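Local structure of sulfotransferase (Mycobacterium tuberculosis, 2ZQ5) at residues A[20-24]-A[69-73]; A[72-76]-A[125-129]. The protein is a sulfotransferase that probably transfers a sulfuryl group from the donor PAPS to an acceptor substrate. All blocks are in the same frame, centred on the assembly; numbering follows the deposited sequence.

Contact 1 of 2, residues A[20-24]-A[69-73]; sequences ATKLV and LVARL
Val70 meets Ala20, Leu23 and Val24 where helix 13-24 crosses helix 55-81. The short segments cross at -60°, and their axes come within 9.4 Å. The small Ala20 sits at the point where the backbones come nearest, with its CA 5.1 Å from Val70 CA. From Val70 CB the side chain forks. CG1 lies anti to the backbone N (chi1 167°), and from there Val70 CG1 reaches Val24 CG1 at 3.8 Å. CG2 takes the other direction and rests on the backbone of Ala20, with Val70 CG2 3.7 Å from Ala20 CA. The same methyl also touches Leu23 CD2, whose side chain runs across it at about a right angle. Ala20 CB points into the other helix. It lies 3.9 Å from Leu69 CB and equally far from Leu73 CD1. Leu73 CD1 also reaches Val24 CG2, at 4.0 Å. No hydrogen bond links the two segments. Thr21 OG1 bonds to the O of Leu26, just past its own helix. Phe29, in the loop after helix 13-24, packs on Leu73. The contact thus joins the first helix, 13-24, to helix 55-81, with helix 36-50 between them in sequence. Its centre is about 20 Å from the chain's centre.

Contact 2 of 2, residues A[72-76]-A[125-129]; sequences RLLSQ and AEYPQ
Leu74 and Ser75 of helix 55-81 pack against Tyr127 and Pro128, at the end of helix 122-126. The protein has the sulfotransferase fold, a five-stranded parallel sheet with helices around it, related to the P-loop NTPases. The packed part has two centres. At the first, the Pro128 ring presses on Ser75, with Pro128 CB only 3.2 Å from Ser75 OG. Ser75 is buried, yet its hydroxyl is satisfied: OG bonds to Asn215 OD1 and Gln180 NE2. At the ring's CD the fit is less close: Pro128 CD is 4.1 Å from Leu74 CB. Asn215 and Leu218 of helix 206-219 also touch Pro128.

At the second, both Leu74 methyls lie on one face of the Tyr127 ring. Leu74 CD1 makes a CH-pi contact over its centre, 4.0 Å from the centroid and 12° off the normal. Leu74 CD2 sits toward the hydroxyl end, 3.8 Å from Tyr127 CZ. With CG anti to the backbone N (chi1 -155°), the tyrosine ring swings back toward the helix although its CB starts away from it.

The loose side is different. The Glu126 side chain stays 6.9 Å from segment 72-76 and bonds to Gln176 instead. At Tyr127 the chain leaves helix 122-126, and Gln129 NE2 bonds to Tyr127 O. No direct hydrogen bond crosses the contact. One water does the bridging: it donates to Leu74 O at 2.8 Å and to Pro128 O at 3.0 Å.

Overall arrangement
Both contacts use helix 55-81, and their centres are about 9 Å apart. Along the chain, though not consecutively, come helix 13-24, helix 55-81, strand 94-97 and helix 122-126. Contact 1 ties the shared helix back to the first helix. Contact 2 ties it forward to the loop after helix 122-126. The segments overlap at Arg72 and Leu73. Arg72 serves neither contact directly; it forms a salt bridge with Asp34 and bonds to the backbone of Phe29 and Gln180. Helix 55-81 thus touches helix 13-24 through 69-73 and the loop after helix 122-126 through 74-75, bringing together parts far apart in sequence. Both contacts lie on the same side of the chain's centre.

Contact 1 of 2, residues A[20-24]-A[69-73]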
ATOM      1  N   ALA A  20      12.572  -0.214 -18.182  1.00  9.23           N
ATOM      2  CA  ALA A  20      11.552  -1.207 -17.869  1.00  9.03           C
ATOM      3  C   ALA A  20      11.462  -2.188 -19.032  1.00  8.71           C
ATOM      4  O   ALA A  20      11.447  -3.403 -18.835  1.00  9.37           O
ATOM      5  CB  ALA A  20      10.204  -0.528 -17.644  1.00  9.02           C
ATOM      6  N   THR A  21      11.405  -1.650 -20.245  1.00  9.00           N
ATOM      7  CA  THR A  21      11.326  -2.483 -21.440  1.00 10.54           C
ATOM      8  C   THR A  21      12.586  -3.326 -21.621  1.00 11.92           C
ATOM      9  O   THR A  21      12.518  -4.469 -22.077  1.00 12.44           O
ATOM     10  CB  THR A  21      11.105  -1.620 -22.697  1.00 10.83           C
ATOM     11  OG1 THR A  21       9.787  -1.059 -22.659  1.00 11.18           O
ATOM     12  CG2 THR A  21      11.258  -2.456 -23.961  1.00 10.67           C
ATOM     13  N   LYS A  22      13.735  -2.769 -21.260  1.00 12.19           N
ATOM     14  CA  LYS A  22      14.991  -3.493 -21.395  1.00 12.48           C
ATOM     15  C   LYS A  22      15.010  -4.718 -20.486  1.00 12.80           C
ATOM     16  O   LYS A  22      15.517  -5.774 -20.861  1.00 16.28           O
ATOM     17  CB  LYS A  22      16.166  -2.573 -21.053  1.00 12.90           C
ATOM     18  CG  LYS A  22      17.536  -3.221 -21.189  1.00 17.40           C
ATOM     19  CD  LYS A  22      18.628  -2.257 -20.756  1.00 20.13           C
ATOM     20  CE  LYS A  22      20.004  -2.895 -20.822  1.00 23.40           C
ATOM     21  NZ  LYS A  22      21.053  -1.966 -20.313  1.00 25.53           N
ATOM     22  N   LEU A  23      14.432  -4.579 -19.297  1.00 11.96           N
ATOM     23  CA  LEU A  23      14.409  -5.669 -18.332  1.00 11.80           C
ATOM     24  C   LEU A  23      13.515  -6.856 -18.700  1.00 13.22           C
ATOM     25  O   LEU A  23      13.953  -8.003 -18.636  1.00 14.26           O
ATOM     26  CB  LEU A  23      14.005  -5.131 -16.954  1.00 13.38           C
ATOM     27  CG  LEU A  23      14.074  -6.117 -15.787  1.00 14.01           C
ATOM     28  CD1 LEU A  23      15.512  -6.575 -15.582  1.00 17.25           C
ATOM     29  CD2 LEU A  23      13.546  -5.450 -14.525  1.00 16.27           C
ATOM     30  N   VAL A  24      12.270  -6.591 -19.089  1.00 11.96           N
ATOM     31  CA  VAL A  24      11.349  -7.676 -19.420  1.00 13.14           C
ATOM     32  C   VAL A  24      11.027  -7.859 -20.902  1.00 12.42           C
ATOM     33  O   VAL A  24      10.438  -8.871 -21.287  1.00 13.35           O
ATOM     34  CB  VAL A  24      10.021  -7.534 -18.642  1.00 12.00           C
ATOM     35  CG1 VAL A  24      10.274  -7.724 -17.152  1.00 14.33           C
ATOM     36  CG2 VAL A  24       9.399  -6.170 -18.904  1.00 11.12           C
ATOM     37  N   LEU A  69       6.970   0.644 -13.311  1.00  7.56           N
ATOM     38  CA  LEU A  69       6.673   0.556 -14.735  1.00  7.29           C
ATOM     39  C   LEU A  69       6.741  -0.881 -15.240  1.00  7.01           C
ATOM     40  O   LEU A  69       5.988  -1.262 -16.135  1.00  6.60           O
ATOM     41  CB  LEU A  69       7.622   1.448 -15.541  1.00  6.28           C
ATOM     42  CG  LEU A  69       7.435   2.953 -15.316  1.00  7.15           C
ATOM     43  CD1 LEU A  69       8.320   3.718 -16.293  1.00  9.24           C
ATOM     44  CD2 LEU A  69       5.976   3.336 -15.521  1.00  9.47           C
ATOM     45  N   VAL A  70       7.638  -1.680 -14.671  1.00  8.49           N
ATOM     46  CA  VAL A  70       7.732  -3.077 -15.077  1.00  7.92           C
ATOM     47  C   VAL A  70       6.441  -3.775 -14.654  1.00  9.35           C
ATOM     48  O   VAL A  70       5.882  -4.571 -15.408  1.00  8.10           O
ATOM     49  CB  VAL A  70       8.940  -3.783 -14.424  1.00  7.81           C
ATOM     50  CG1 VAL A  70       8.827  -5.293 -14.610  1.00  9.65           C
ATOM     51  CG2 VAL A  70      10.229  -3.279 -15.055  1.00 10.63           C
ATOM     52  N   ALA A  71       5.964  -3.465 -13.449  1.00  8.49           N
ATOM     53  CA  ALA A  71       4.727  -4.054 -12.941  1.00  7.28           C
ATOM     54  C   ALA A  71       3.570  -3.648 -13.850  1.00  7.45           C
ATOM     55  O   ALA A  71       2.676  -4.451 -14.141  1.00  6.78           O
ATOM     56  CB  ALA A  71       4.467  -3.581 -11.503  1.00  8.22           C
ATOM     57  N   ARG A  72       3.586  -2.393 -14.290  1.00  6.83           N
ATOM     58  CA  ARG A  72       2.553  -1.881 -15.181  1.00  7.10           C
ATOM     59  C   ARG A  72       2.552  -2.721 -16.463  1.00  6.85           C
ATOM     60  O   ARG A  72       1.499  -3.151 -16.937  1.00  7.28           O
ATOM     61  CB  ARG A  72       2.828  -0.411 -15.516  1.00  7.09           C
ATOM     62  CG  ARG A  72       1.704   0.252 -16.286  1.00  7.82           C
ATOM     63  CD  ARG A  72       2.058   1.670 -16.732  1.00  7.98           C
ATOM     64  NE  ARG A  72       0.944   2.243 -17.480  1.00  8.43           N
ATOM     65  CZ  ARG A  72      -0.128   2.801 -16.925  1.00  8.38           C
ATOM     66  NH1 ARG A  72      -0.234   2.888 -15.605  1.00  7.91           N
ATOM     67  NH2 ARG A  72      -1.121   3.227 -17.693  1.00 11.40           N
ATOM     68  N   LEU A  73       3.740  -2.958 -17.012  1.00  6.89           N
ATOM     69  CA  LEU A  73       3.883  -3.758 -18.228  1.00  8.31           C
ATOM     70  C   LEU A  73       3.378  -5.183 -18.028  1.00  7.92           C
ATOM     71  O   LEU A  73       2.718  -5.738 -18.907  1.00  7.65           O
ATOM     72  CB  LEU A  73       5.348  -3.807 -18.668  1.00  7.89           C
ATOM     73  CG  LEU A  73       5.952  -2.539 -19.277  1.00  7.06           C
ATOM     74  CD1 LEU A  73       7.466  -2.679 -19.348  1.00  7.79           C
ATOM     75  CD2 LEU A  73       5.360  -2.294 -20.662  1.00  8.31           C
TER

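Contact 2 of 2, residues A[72-76]-A[125-129]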
ATOM      1  N   ARG A  72       3.586  -2.393 -14.290  1.00  6.83           N
ATOM      2  CA  ARG A  72       2.553  -1.881 -15.181  1.00  7.10           C
ATOM      3  C   ARG A  72       2.552  -2.721 -16.463  1.00  6.85           C
ATOM      4  O   ARG A  72       1.499  -3.151 -16.937  1.00  7.28           O
ATOM      5  CB  ARG A  72       2.828  -0.411 -15.516  1.00  7.09           C
ATOM      6  CG  ARG A  72       1.704   0.252 -16.286  1.00  7.82           C
ATOM      7  CD  ARG A  72       2.058   1.670 -16.732  1.00  7.98           C
ATOM      8  NE  ARG A  72       0.944   2.243 -17.480  1.00  8.43           N
ATOM      9  CZ  ARG A  72      -0.128   2.801 -16.925  1.00  8.38           C
ATOM     10  NH1 ARG A  72      -0.234   2.888 -15.605  1.00  7.91           N
ATOM     11  NH2 ARG A  72      -1.121   3.227 -17.693  1.00 11.40           N
ATOM     12  N   LEU A  73       3.740  -2.958 -17.012  1.00  6.89           N
ATOM     13  CA  LEU A  73       3.883  -3.758 -18.228  1.00  8.31           C
ATOM     14  C   LEU A  73       3.378  -5.183 -18.028  1.00  7.92           C
ATOM     15  O   LEU A  73       2.718  -5.738 -18.907  1.00  7.65           O
ATOM     16  CB  LEU A  73       5.348  -3.807 -18.668  1.00  7.89           C
ATOM     17  CG  LEU A  73       5.952  -2.539 -19.277  1.00  7.06           C
ATOM     18  CD1 LEU A  73       7.466  -2.679 -19.348  1.00  7.79           C
ATOM     19  CD2 LEU A  73       5.360  -2.294 -20.662  1.00  8.31           C
ATOM     20  N   LEU A  74       3.693  -5.776 -16.879  1.00  6.35           N
ATOM     21  CA  LEU A  74       3.264  -7.141 -16.588  1.00  6.31           C
ATOM     22  C   LEU A  74       1.745  -7.247 -16.511  1.00  6.77           C
ATOM     23  O   LEU A  74       1.164  -8.208 -17.014  1.00  7.36           O
ATOM     24  CB  LEU A  74       3.888  -7.640 -15.279  1.00  7.46           C
ATOM     25  CG  LEU A  74       5.409  -7.847 -15.297  1.00  6.13           C
ATOM     26  CD1 LEU A  74       5.904  -8.166 -13.893  1.00  8.36           C
ATOM     27  CD2 LEU A  74       5.772  -8.971 -16.258  1.00  7.97           C
ATOM     28  N   SER A  75       1.099  -6.268 -15.885  1.00  7.19           N
ATOM     29  CA  SER A  75      -0.360  -6.286 -15.787  1.00  6.39           C
ATOM     30  C   SER A  75      -1.001  -6.127 -17.163  1.00  7.46           C
ATOM     31  O   SER A  75      -1.954  -6.832 -17.493  1.00  7.43           O
ATOM     32  CB  SER A  75      -0.858  -5.171 -14.859  1.00  6.78           C
ATOM     33  OG  SER A  75      -0.726  -5.538 -13.496  1.00  5.72           O
ATOM     34  N   GLN A  76      -0.480  -5.202 -17.963  1.00  7.84           N
ATOM     35  CA  GLN A  76      -1.017  -4.966 -19.301  1.00  7.77           C
ATOM     36  C   GLN A  76      -0.958  -6.252 -20.124  1.00  8.42           C
ATOM     37  O   GLN A  76      -1.920  -6.614 -20.808  1.00  8.64           O
ATOM     38  CB  GLN A  76      -0.227  -3.859 -20.002  1.00  9.70           C
ATOM     39  CG  GLN A  76      -0.794  -3.450 -21.355  1.00 12.09           C
ATOM     40  CD  GLN A  76      -2.254  -3.054 -21.274  1.00 14.31           C
ATOM     41  OE1 GLN A  76      -2.639  -2.230 -20.445  1.00 11.80           O
ATOM     42  NE2 GLN A  76      -3.078  -3.642 -22.137  1.00 18.88           N
ATOM     43  N   ALA A 125       1.568  -9.469  -6.416  1.00  8.89           N
ATOM     44  CA  ALA A 125       1.580  -8.013  -6.503  1.00 11.65           C
ATOM     45  C   ALA A 125       2.850  -7.616  -7.256  1.00 13.66           C
ATOM     46  O   ALA A 125       2.870  -6.629  -7.992  1.00 15.21           O
ATOM     47  CB  ALA A 125       1.579  -7.402  -5.109  1.00 12.06           C
ATOM     48  N   GLU A 126       3.912  -8.394  -7.067  1.00 13.02           N
ATOM     49  CA  GLU A 126       5.178  -8.131  -7.744  1.00 14.05           C
ATOM     50  C   GLU A 126       5.093  -8.602  -9.192  1.00 14.78           C
ATOM     51  O   GLU A 126       5.727  -8.027 -10.078  1.00 16.10           O
ATOM     52  CB  GLU A 126       6.327  -8.865  -7.047  1.00 14.64           C
ATOM     53  CG  GLU A 126       6.701  -8.341  -5.666  1.00 19.34           C
ATOM     54  CD  GLU A 126       7.562  -7.090  -5.714  1.00 20.91           C
ATOM     55  OE1 GLU A 126       8.103  -6.777  -6.794  1.00 24.04           O
ATOM     56  OE2 GLU A 126       7.711  -6.427  -4.663  1.00 22.84           O
ATOM     57  N   TYR A 127       4.302  -9.644  -9.425  1.00 13.60           N
ATOM     58  CA  TYR A 127       4.150 -10.208 -10.761  1.00 12.93           C
ATOM     59  C   TYR A 127       2.680 -10.551 -11.028  1.00 12.26           C
ATOM     60  O   TYR A 127       2.271 -11.711 -10.939  1.00 10.24           O
ATOM     61  CB  TYR A 127       5.018 -11.462 -10.871  1.00 15.20           C
ATOM     62  CG  TYR A 127       5.442 -11.814 -12.274  1.00 16.71           C
ATOM     63  CD1 TYR A 127       6.791 -11.863 -12.619  1.00 17.03           C
ATOM     64  CD2 TYR A 127       4.499 -12.122 -13.252  1.00 16.43           C
ATOM     65  CE1 TYR A 127       7.193 -12.217 -13.903  1.00 16.99           C
ATOM     66  CE2 TYR A 127       4.889 -12.476 -14.541  1.00 17.52           C
ATOM     67  CZ  TYR A 127       6.238 -12.522 -14.858  1.00 18.14           C
ATOM     68  OH  TYR A 127       6.627 -12.885 -16.127  1.00 19.49           O
ATOM     69  N   PRO A 128       1.866  -9.537 -11.362  1.00 11.25           N
ATOM     70  CA  PRO A 128       0.437  -9.717 -11.639  1.00 11.25           C
ATOM     71  C   PRO A 128       0.131 -10.858 -12.606  1.00 11.51           C
ATOM     72  O   PRO A 128       0.693 -10.932 -13.702  1.00 12.28           O
ATOM     73  CB  PRO A 128       0.024  -8.356 -12.190  1.00 11.75           C
ATOM     74  CG  PRO A 128       0.917  -7.421 -11.428  1.00 12.15           C
ATOM     75  CD  PRO A 128       2.251  -8.123 -11.514  1.00 12.26           C
ATOM     76  N   GLN A 129      -0.773 -11.733 -12.183  1.00 10.15           N
ATOM     77  CA  GLN A 129      -1.182 -12.896 -12.963  1.00 10.30           C
ATOM     78  C   GLN A 129      -2.262 -13.620 -12.173  1.00 10.18           C
ATOM     79  O   GLN A 129      -2.442 -13.369 -10.983  1.00  9.93           O
ATOM     80  CB  GLN A 129       0.005 -13.841 -13.145  1.00 11.55           C
ATOM     81  CG  GLN A 129       0.548 -14.360 -11.818  1.00 13.20           C
ATOM     82  CD  GLN A 129       1.823 -15.160 -11.963  1.00 15.46           C
ATOM     83  OE1 GLN A 129       1.813 -16.293 -12.443  1.00 18.17           O
ATOM     84  NE2 GLN A 129       2.936 -14.569 -11.548  1.00 14.45           N
TER
HETATM   85  O   HOH W   1       2.086 -10.791 -16.371  1.00 16.03           O